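Local structure of triosephosphate isomerase (Trichomonas vaginalis, 4O4V) at residues A[63-68]-A[88-93]; A[93-98]-A[166-171]; A[161-166]-A[203-208]. The protein probably catalyses the interconversion of D-glyceraldehyde 3-phosphate and dihydroxyacetone phosphate, a step of glycolysis and gluconeogenesis, as a homodimeric TIM barrel. All coordinates share one frame; numbering follows the deposited sequence.

Interaction 1 of 3, residues A[63-68]-A[88-93]; sequences ENVFTK and EWTILG
Ile91 O is met by two groups: Asn64, across the contact, brings its CA-H toward it, with Asn64 CA 3.5 Å from Ile91 O, and Thr90 on its own strand supplies a hydroxyl. The bond from Thr90 OG1 to Ile91 O is 3.0 Å long and arrives from above the carbonyl plane, 37° out of it. It forms because OG1 lies anti to the backbone N of Thr90 (chi1 -170°), beside the carbonyl carbon and so close to the next peptide. Thr90 OG1 also faces Asn64 N at 3.4 Å, but the angle is too poor for a bond. Glu63 O and Ile91 O, both acceptors, also come close without bonding.

A water makes the link that direct pairing does not: it donates to Asn64 OD1 (2.8 Å) and accepts from Gly93 N. Asn64 OD1 has a second donor in Lys111, and the carboxylate of Glu63 turns to Gly75 of the second subunit.

Val65 supplies the rest of the packing: CG1 lies 3.5 Å from Thr90 OG1, while CG2 makes an apolar contact with Leu92 CD2 at 4.0 Å, the two side chains meeting obliquely.

This is the place where the chain leaving strand 59-62 of the TIM barrel parts from strand 89-92. Trp89 still pairs with Ala62 through the backbone, and Glu63 and Ile91 keep their CA atoms 4.8 Å apart, but beyond them regular pairing stops. Val65 N is buried here with no partner in the model. The two segments are thus joined by a water bridge, a CH...O contact and methyl packing, with the Thr90 hydroxyl proton spent on its own strand.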
loop_
_atom_site.group_PDB
_atom_site.type_symbol
_atom_site.label_atom_id
_atom_site.label_comp_id
_atom_site.label_asym_id
_atom_site.label_seq_id
_atom_site.Cartn_x
_atom_site.Cartn_y
_atom_site.Cartn_z
ATOM N N GLU A 63 -1.542 1.781 8.664
ATOM C CA GLU A 63 -2.878 2.152 8.202
ATOM C C GLU A 63 -3.598 1.017 7.469
ATOM O O GLU A 63 -4.773 1.143 7.112
ATOM C CB GLU A 63 -2.841 3.386 7.300
ATOM C CG GLU A 63 -2.465 4.677 8.058
ATOM C CD GLU A 63 -2.453 5.906 7.173
ATOM O OE1 GLU A 63 -3.057 5.901 6.092
ATOM O OE2 GLU A 63 -1.805 6.926 7.591
ATOM N N ASN A 64 -2.883 -0.078 7.248
ATOM C CA ASN A 64 -3.359 -1.258 6.529
ATOM C C ASN A 64 -2.255 -2.309 6.610
ATOM O O ASN A 64 -1.096 -1.955 6.840
ATOM C CB ASN A 64 -3.640 -0.920 5.058
ATOM C CG ASN A 64 -4.223 -2.068 4.285
ATOM O OD1 ASN A 64 -5.062 -2.787 4.788
ATOM N ND2 ASN A 64 -3.758 -2.236 3.044
ATOM N N VAL A 65 -2.595 -3.562 6.334
ATOM C CA VAL A 65 -1.616 -4.639 6.120
ATOM C C VAL A 65 -2.230 -5.615 5.140
ATOM O O VAL A 65 -3.451 -5.644 4.941
ATOM C CB VAL A 65 -1.251 -5.403 7.417
ATOM C CG1 VAL A 65 -0.659 -4.517 8.455
ATOM C CG2 VAL A 65 -2.430 -6.139 8.003
ATOM N N PHE A 66 -1.409 -6.447 4.514
ATOM C CA PHE A 66 -1.919 -7.502 3.646
ATOM C C PHE A 66 -2.244 -8.775 4.460
ATOM O O PHE A 66 -2.120 -8.794 5.665
ATOM C CB PHE A 66 -0.905 -7.741 2.502
ATOM C CG PHE A 66 -1.425 -8.588 1.387
ATOM C CD1 PHE A 66 -2.543 -8.234 0.655
ATOM C CD2 PHE A 66 -0.778 -9.776 1.048
ATOM C CE1 PHE A 66 -3.002 -9.024 -0.364
ATOM C CE2 PHE A 66 -1.248 -10.559 0.037
ATOM C CZ PHE A 66 -2.344 -10.207 -0.661
ATOM N N THR A 67 -2.715 -9.827 3.787
ATOM C CA THR A 67 -3.187 -11.061 4.431
ATOM C C THR A 67 -2.133 -12.151 4.586
ATOM O O THR A 67 -2.405 -13.177 5.201
ATOM C CB THR A 67 -4.293 -11.667 3.594
ATOM O OG1 THR A 67 -3.819 -11.717 2.252
ATOM C CG2 THR A 67 -5.600 -10.864 3.684
ATOM N N LYS A 68 -0.954 -11.958 4.022
ATOM C CA LYS A 68 0.085 -12.982 3.967
ATOM C C LYS A 68 1.391 -12.459 4.549
ATOM O O LYS A 68 1.584 -11.243 4.595
ATOM C CB LYS A 68 0.308 -13.371 2.496
ATOM C CG LYS A 68 -0.934 -13.898 1.778
ATOM C CD LYS A 68 -1.404 -15.243 2.290
ATOM C CE LYS A 68 -2.553 -15.760 1.424
ATOM N NZ LYS A 68 -3.045 -17.091 1.853
ATOM N N GLU A 88 3.444 -2.345 16.477
ATOM C CA GLU A 88 2.530 -3.340 17.004
ATOM C C GLU A 88 1.073 -3.209 16.581
ATOM O O GLU A 88 0.272 -4.065 16.964
ATOM C CB GLU A 88 2.558 -3.289 18.578
ATOM C CG GLU A 88 3.940 -3.002 19.274
ATOM C CD GLU A 88 3.824 -2.588 20.767
ATOM O OE1 GLU A 88 2.723 -2.736 21.363
ATOM O OE2 GLU A 88 4.851 -2.105 21.327
ATOM N N TRP A 89 0.702 -2.121 15.912
ATOM C CA TRP A 89 -0.687 -1.783 15.611
ATOM C C TRP A 89 -0.885 -1.655 14.116
ATOM O O TRP A 89 -0.007 -1.228 13.378
ATOM C CB TRP A 89 -1.047 -0.438 16.227
ATOM C CG TRP A 89 -1.360 -0.452 17.696
ATOM C CD1 TRP A 89 -0.493 -0.171 18.711
ATOM C CD2 TRP A 89 -2.615 -0.755 18.311
ATOM N NE1 TRP A 89 -1.138 -0.266 19.913
ATOM C CE2 TRP A 89 -2.434 -0.644 19.696
ATOM C CE3 TRP A 89 -3.872 -1.122 17.821
ATOM C CZ2 TRP A 89 -3.454 -0.890 20.604
ATOM C CZ3 TRP A 89 -4.894 -1.375 18.717
ATOM C CH2 TRP A 89 -4.683 -1.242 20.093
ATOM N N THR A 90 -2.116 -1.950 13.691
ATOM C CA THR A 90 -2.605 -1.537 12.378
ATOM C C THR A 90 -4.079 -1.187 12.438
ATOM O O THR A 90 -4.853 -1.791 13.195
ATOM C CB THR A 90 -2.377 -2.611 11.281
ATOM O OG1 THR A 90 -2.655 -2.051 9.985
ATOM C CG2 THR A 90 -3.162 -3.866 11.515
ATOM N N ILE A 91 -4.477 -0.237 11.604
ATOM C CA ILE A 91 -5.887 -0.031 11.239
ATOM C C ILE A 91 -6.283 -1.056 10.201
ATOM O O ILE A 91 -5.467 -1.399 9.336
ATOM C CB ILE A 91 -6.105 1.403 10.706
ATOM C CG1 ILE A 91 -5.668 2.446 11.747
ATOM C CG2 ILE A 91 -7.550 1.656 10.277
ATOM C CD1 ILE A 91 -5.652 3.872 11.234
ATOM N N LEU A 92 -7.528 -1.532 10.264
ATOM C CA LEU A 92 -8.112 -2.396 9.237
ATOM C C LEU A 92 -9.508 -1.941 8.913
ATOM O O LEU A 92 -10.264 -1.560 9.808
ATOM C CB LEU A 92 -8.184 -3.861 9.727
ATOM C CG LEU A 92 -6.858 -4.583 9.924
ATOM C CD1 LEU A 92 -7.117 -5.979 10.461
ATOM C CD2 LEU A 92 -6.097 -4.637 8.628
ATOM N N GLY A 93 -9.876 -2.048 7.645
ATOM C CA GLY A 93 -11.260 -1.844 7.245
ATOM C C GLY A 93 -11.753 -0.412 7.262
ATOM O O GLY A 93 -12.955 -0.157 7.269
HETATM O O HOH W 1 -7.757 -2.322 5.550
#

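Interaction 2 of 3, residues A[93-98]-A[166-171]; sequences GHSERR and EPIWAI
Ser95 meets the carboxylate of Glu166 with two hydrogen bonds, one to each oxygen. Ser95 N, in the first turn of helix 95-99, donates to the syn lone pair of Glu166 OE2 over 2.8 Å, and Ser95 OG donates to Glu166 OE1 over 2.7 Å, also on the syn side but 30° out of the carboxylate plane. Water adds a third link, donating to both Glu166 OE2 and Gly93 O.

Face contact comes from His94. Glu166 OE1 sits 3.3 Å above the imidazole plane, offset toward the rim, with the ring and carboxylate planes 48° apart; it is not bonded to NE2. His94 CG is anti to the backbone N (chi1 -167°), which brings ND1 to the first turn of the helix, where it accepts from Glu96 N as the N-cap residue.

Apolar packing is slight: Ile168 CD1 touches Ser95 CB at 3.5 Å.

Glu166 opens the family's Glu-Pro-Ile-Trp sequence, whose glutamate is the catalytic base in triosephosphate isomerases, and His94 occupies the place of their catalytic histidine. Pinned to Ser95 at both oxygens, the carboxylate probably rests in the swung-out position of a ligand-free enzyme, from which it would have to release the serine to act.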
loop_
_atom_site.group_PDB
_atom_site.type_symbol
_atom_site.label_atom_id
_atom_site.label_comp_id
_atom_site.label_asym_id
_atom_site.label_seq_id
_atom_site.Cartn_x
_atom_site.Cartn_y
_atom_site.Cartn_z
ATOM N N GLY A 93 -9.876 -2.048 7.645
ATOM C CA GLY A 93 -11.260 -1.844 7.245
ATOM C C GLY A 93 -11.753 -0.412 7.262
ATOM O O GLY A 93 -12.955 -0.157 7.269
ATOM N N HIS A 94 -10.845 0.545 7.223
ATOM C CA HIS A 94 -11.237 1.944 7.153
ATOM C C HIS A 94 -12.160 2.148 5.966
ATOM O O HIS A 94 -11.973 1.543 4.892
ATOM C CB HIS A 94 -9.996 2.822 7.011
ATOM C CG HIS A 94 -10.273 4.254 7.247
ATOM N ND1 HIS A 94 -10.793 5.092 6.294
ATOM C CD2 HIS A 94 -10.153 4.979 8.376
ATOM C CE1 HIS A 94 -11.007 6.268 6.847
ATOM N NE2 HIS A 94 -10.591 6.230 8.100
ATOM N N SER A 95 -13.153 3.000 6.143
ATOM C CA SER A 95 -14.111 3.292 5.080
ATOM C C SER A 95 -13.456 3.614 3.736
ATOM O O SER A 95 -14.003 3.261 2.692
ATOM C CB SER A 95 -15.046 4.430 5.498
ATOM O OG SER A 95 -14.373 5.654 5.690
ATOM N N GLU A 96 -12.338 4.338 3.747
ATOM C CA GLU A 96 -11.687 4.690 2.496
ATOM C C GLU A 96 -11.178 3.461 1.763
ATOM O O GLU A 96 -11.200 3.424 0.526
ATOM C CB GLU A 96 -10.587 5.725 2.796
ATOM C CG GLU A 96 -11.177 7.060 3.251
ATOM C CD GLU A 96 -10.294 7.897 4.124
ATOM O OE1 GLU A 96 -9.090 7.615 4.301
ATOM O OE2 GLU A 96 -10.831 8.912 4.664
ATOM N N ARG A 97 -10.697 2.473 2.496
ATOM C CA ARG A 97 -10.253 1.239 1.879
ATOM C C ARG A 97 -11.401 0.337 1.431
ATOM O O ARG A 97 -11.315 -0.308 0.382
ATOM C CB ARG A 97 -9.268 0.490 2.755
ATOM C CG ARG A 97 -8.047 1.332 3.086
ATOM C CD ARG A 97 -6.807 0.509 3.371
ATOM N NE ARG A 97 -6.367 -0.279 2.219
ATOM C CZ ARG A 97 -5.679 0.202 1.191
ATOM N NH1 ARG A 97 -5.290 1.460 1.171
ATOM N NH2 ARG A 97 -5.358 -0.604 0.186
ATOM N N ARG A 98 -12.486 0.305 2.192
ATOM C CA ARG A 98 -13.669 -0.456 1.796
ATOM C C ARG A 98 -14.255 0.152 0.539
ATOM O O ARG A 98 -14.716 -0.561 -0.355
ATOM C CB ARG A 98 -14.703 -0.464 2.923
ATOM C CG ARG A 98 -14.282 -1.259 4.138
ATOM C CD ARG A 98 -15.367 -1.190 5.210
ATOM N NE ARG A 98 -15.116 -1.909 6.452
ATOM C CZ ARG A 98 -15.626 -3.085 6.775
ATOM N NH1 ARG A 98 -16.283 -3.818 5.885
ATOM N NH2 ARG A 98 -15.470 -3.534 8.003
ATOM N N GLU A 166 -17.507 4.441 12.132
ATOM C CA GLU A 166 -17.422 5.560 11.182
ATOM C C GLU A 166 -18.819 5.831 10.642
ATOM O O GLU A 166 -19.391 4.991 9.946
ATOM C CB GLU A 166 -16.511 5.213 10.002
ATOM C CG GLU A 166 -15.089 4.933 10.385
ATOM C CD GLU A 166 -14.280 4.716 9.108
ATOM O OE1 GLU A 166 -13.970 5.737 8.387
ATOM O OE2 GLU A 166 -14.151 3.566 8.685
ATOM N N PRO A 167 -19.371 7.020 10.911
ATOM C CA PRO A 167 -20.665 7.369 10.344
ATOM C C PRO A 167 -20.482 7.792 8.879
ATOM O O PRO A 167 -20.440 8.992 8.564
ATOM C CB PRO A 167 -21.114 8.518 11.248
ATOM C CG PRO A 167 -19.875 9.191 11.642
ATOM C CD PRO A 167 -18.862 8.059 11.828
ATOM N N ILE A 168 -20.383 6.842 7.987
ATOM C CA ILE A 168 -20.054 7.126 6.597
ATOM C C ILE A 168 -21.169 7.971 5.971
ATOM O O ILE A 168 -20.906 8.826 5.096
ATOM C CB ILE A 168 -19.778 5.831 5.819
ATOM C CG1 ILE A 168 -18.575 5.087 6.409
ATOM C CG2 ILE A 168 -19.529 6.141 4.315
ATOM C CD1 ILE A 168 -18.392 3.676 5.873
ATOM N N TRP A 169 -22.385 7.803 6.449
ATOM C CA TRP A 169 -23.525 8.612 6.055
ATOM C C TRP A 169 -23.361 10.090 6.323
ATOM O O TRP A 169 -24.196 10.867 5.823
ATOM C CB TRP A 169 -24.748 8.095 6.821
ATOM C CG TRP A 169 -24.644 8.130 8.295
ATOM C CD1 TRP A 169 -24.172 7.139 9.119
ATOM C CD2 TRP A 169 -25.054 9.183 9.157
ATOM N NE1 TRP A 169 -24.245 7.528 10.419
ATOM C CE2 TRP A 169 -24.815 8.770 10.477
ATOM C CE3 TRP A 169 -25.628 10.448 8.940
ATOM C CZ2 TRP A 169 -25.126 9.555 11.563
ATOM C CZ3 TRP A 169 -25.927 11.218 10.027
ATOM C CH2 TRP A 169 -25.690 10.773 11.310
ATOM N N ALA A 170 -22.375 10.472 7.117
ATOM C CA ALA A 170 -22.093 11.865 7.437
ATOM C C ALA A 170 -20.803 12.358 6.776
ATOM O O ALA A 170 -20.361 13.471 7.103
ATOM C CB ALA A 170 -22.071 12.093 8.928
ATOM N N ILE A 171 -20.246 11.620 5.835
ATOM C CA ILE A 171 -19.022 12.032 5.125
ATOM C C ILE A 171 -19.350 12.430 3.735
ATOM O O ILE A 171 -19.652 11.616 2.869
ATOM C CB ILE A 171 -17.997 10.872 4.983
ATOM C CG1 ILE A 171 -17.665 10.345 6.354
ATOM C CG2 ILE A 171 -16.732 11.357 4.279
ATOM C CD1 ILE A 171 -16.729 9.133 6.355
HETATM O O HOH W 2 -15.542 1.259 7.870
#

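Interaction 3 of 3, residues A[161-166]-A[203-208]; sequences VVIAYE and NKVRIL
Strand 161-165 and the start of strand 207-209 lie side by side and parallel, Ile163 bridging to Ile207 and Ala164 to Leu208. Ile163 N donates to Arg206 O, Leu208 N to Ile163 O over 2.8 Å, and Tyr165 N to Leu208 O, a nearly straight ladder. Ile163 O also receives the CA-H of Ile207.

The side chains alternate between two faces. On one, Val162 and Leu208 meet at about a right angle: Val162 CG1, anti to the backbone N (chi1 171°), reaches 3.6 Å from Leu208 CG and is close to both Leu208 methyls. Ala164 CB adds a looser touch to Leu208 CB.

These are successive strands of the TIM barrel, joined through helices 179-197 and 199-204 in a right-handed beta-alpha-beta crossover. Val162, Ala164 and Leu208 point to the barrel interior, whereas Ile163 packs on helix 138-149 and Ile207 on helix 179-197.

On the outer side, Ile163 CD1 extends to Val205 CG1, 4.1 Å away. Toward the strand starts a water replaces direct pairing, donating to Val161 O over 2.7 Å and accepting from both Arg206 N and Arg206 NE, the latter in the guanidinium plane. Two successive bends in the Arg206 chain (chi2 79°, chi3 60°) fold it so that NH2 lies 4.0 Å from Val162 CG2, while NH1 is held by Thr3 O and Glu37.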
loop_
_atom_site.group_PDB
_atom_site.type_symbol
_atom_site.label_atom_id
_atom_site.label_comp_id
_atom_site.label_asym_id
_atom_site.label_seq_id
_atom_site.Cartn_x
_atom_site.Cartn_y
_atom_site.Cartn_z
ATOM N N VAL A 161 -7.969 -6.100 20.310
ATOM C CA VAL A 161 -8.930 -5.568 19.371
ATOM C C VAL A 161 -9.549 -4.285 19.892
ATOM O O VAL A 161 -10.034 -4.248 21.023
ATOM C CB VAL A 161 -10.055 -6.589 19.091
ATOM C CG1 VAL A 161 -11.145 -6.037 18.184
ATOM C CG2 VAL A 161 -9.482 -7.858 18.502
ATOM N N VAL A 162 -9.558 -3.255 19.054
ATOM C CA VAL A 162 -10.315 -2.028 19.259
ATOM C C VAL A 162 -11.226 -1.876 18.045
ATOM O O VAL A 162 -10.792 -2.204 16.930
ATOM C CB VAL A 162 -9.342 -0.829 19.384
ATOM C CG1 VAL A 162 -10.057 0.503 19.390
ATOM C CG2 VAL A 162 -8.465 -0.985 20.628
ATOM N N ILE A 163 -12.455 -1.417 18.228
ATOM C CA ILE A 163 -13.387 -1.230 17.109
ATOM C C ILE A 163 -13.670 0.246 16.942
ATOM O O ILE A 163 -13.894 0.930 17.936
ATOM C CB ILE A 163 -14.705 -1.997 17.391
ATOM C CG1 ILE A 163 -14.436 -3.498 17.531
ATOM C CG2 ILE A 163 -15.724 -1.711 16.300
ATOM C CD1 ILE A 163 -15.602 -4.293 18.043
ATOM N N ALA A 164 -13.658 0.750 15.717
ATOM C CA ALA A 164 -14.009 2.139 15.430
ATOM C C ALA A 164 -15.271 2.205 14.588
ATOM O O ALA A 164 -15.368 1.535 13.542
ATOM C CB ALA A 164 -12.873 2.853 14.736
ATOM N N TYR A 165 -16.229 3.008 15.006
ATOM C CA TYR A 165 -17.440 3.271 14.245
ATOM C C TYR A 165 -17.309 4.559 13.434
ATOM O O TYR A 165 -17.088 5.649 13.998
ATOM C CB TYR A 165 -18.632 3.441 15.198
ATOM C CG TYR A 165 -19.873 3.898 14.458
ATOM C CD1 TYR A 165 -20.502 3.073 13.546
ATOM C CD2 TYR A 165 -20.359 5.186 14.572
ATOM C CE1 TYR A 165 -21.592 3.520 12.794
ATOM C CE2 TYR A 165 -21.442 5.629 13.840
ATOM C CZ TYR A 165 -22.060 4.807 12.950
ATOM O OH TYR A 165 -23.115 5.309 12.204
ATOM N N GLU A 166 -17.507 4.441 12.132
ATOM C CA GLU A 166 -17.422 5.560 11.182
ATOM C C GLU A 166 -18.819 5.831 10.642
ATOM O O GLU A 166 -19.391 4.991 9.946
ATOM C CB GLU A 166 -16.511 5.213 10.002
ATOM C CG GLU A 166 -15.089 4.933 10.385
ATOM C CD GLU A 166 -14.280 4.716 9.108
ATOM O OE1 GLU A 166 -13.970 5.737 8.387
ATOM O OE2 GLU A 166 -14.151 3.566 8.685
ATOM N N ASN A 203 -17.417 -5.779 27.861
ATOM C CA ASN A 203 -17.037 -4.794 28.859
ATOM C C ASN A 203 -15.591 -4.340 28.756
ATOM O O ASN A 203 -15.248 -3.311 29.361
ATOM C CB ASN A 203 -17.310 -5.308 30.282
ATOM C CG ASN A 203 -18.757 -5.156 30.658
ATOM O OD1 ASN A 203 -19.402 -4.200 30.244
ATOM N ND2 ASN A 203 -19.304 -6.119 31.378
ATOM N N LYS A 204 -14.756 -5.086 28.055
ATOM C CA LYS A 204 -13.340 -4.705 27.946
ATOM C C LYS A 204 -12.965 -4.087 26.611
ATOM O O LYS A 204 -11.971 -3.356 26.532
ATOM C CB LYS A 204 -12.404 -5.873 28.291
ATOM C CG LYS A 204 -12.325 -6.951 27.302
ATOM C CD LYS A 204 -11.400 -8.073 27.836
ATOM C CE LYS A 204 -11.160 -9.197 26.835
ATOM N NZ LYS A 204 -10.334 -10.283 27.472
ATOM N N VAL A 205 -13.697 -4.369 25.547
ATOM C CA VAL A 205 -13.315 -3.839 24.218
ATOM C C VAL A 205 -13.600 -2.346 24.125
ATOM O O VAL A 205 -14.721 -1.880 24.374
ATOM C CB VAL A 205 -14.047 -4.625 23.098
ATOM C CG1 VAL A 205 -13.815 -4.010 21.718
ATOM C CG2 VAL A 205 -13.566 -6.049 23.079
ATOM N N ARG A 206 -12.575 -1.589 23.734
ATOM C CA ARG A 206 -12.765 -0.177 23.444
ATOM C C ARG A 206 -13.437 -0.024 22.085
ATOM O O ARG A 206 -13.016 -0.599 21.071
ATOM C CB ARG A 206 -11.441 0.591 23.460
ATOM C CG ARG A 206 -10.916 0.968 24.843
ATOM C CD ARG A 206 -10.236 -0.155 25.587
ATOM N NE ARG A 206 -9.057 -0.695 24.892
ATOM C CZ ARG A 206 -7.847 -0.143 24.909
ATOM N NH1 ARG A 206 -7.602 0.969 25.600
ATOM N NH2 ARG A 206 -6.846 -0.750 24.283
ATOM N N ILE A 207 -14.478 0.799 22.109
ATOM C CA ILE A 207 -15.251 1.172 20.930
ATOM C C ILE A 207 -15.089 2.672 20.731
ATOM O O ILE A 207 -15.397 3.474 21.617
ATOM C CB ILE A 207 -16.722 0.763 21.042
ATOM C CG1 ILE A 207 -16.825 -0.742 21.322
ATOM C CG2 ILE A 207 -17.474 1.134 19.743
ATOM C CD1 ILE A 207 -18.224 -1.208 21.675
ATOM N N LEU A 208 -14.563 3.057 19.576
ATOM C CA LEU A 208 -14.202 4.431 19.278
ATOM C C LEU A 208 -15.196 5.070 18.350
ATOM O O LEU A 208 -15.800 4.419 17.498
ATOM C CB LEU A 208 -12.847 4.518 18.562
ATOM C CG LEU A 208 -11.725 3.636 19.094
ATOM C CD1 LEU A 208 -10.479 3.857 18.244
ATOM C CD2 LEU A 208 -11.465 3.911 20.571
HETATM O O HOH W 3 -9.981 -2.965 23.367
#

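In the fold
From the N terminus, interaction 1 comes first, closing the excursion that leaves strand 59-62, passes helix 79-83 and returns on strand 89-92. Gly93, just after that strand, belongs to interaction 2 as well; interaction 1 has closed its loop by then, and the two contacts lie in series, with Asn64 packing on Arg97 where they meet. Interaction 2 then spans a longer loop, from the start of helix 95-99 to the turn after strand 161-165. Interaction 3 opens before that loop is closed and ends at strand 207-209, so interactions 2 and 3 cross, sharing Glu166. Barrel wall, strand-end loops and, through interactions 1 and 2, the second subunit are thereby connected.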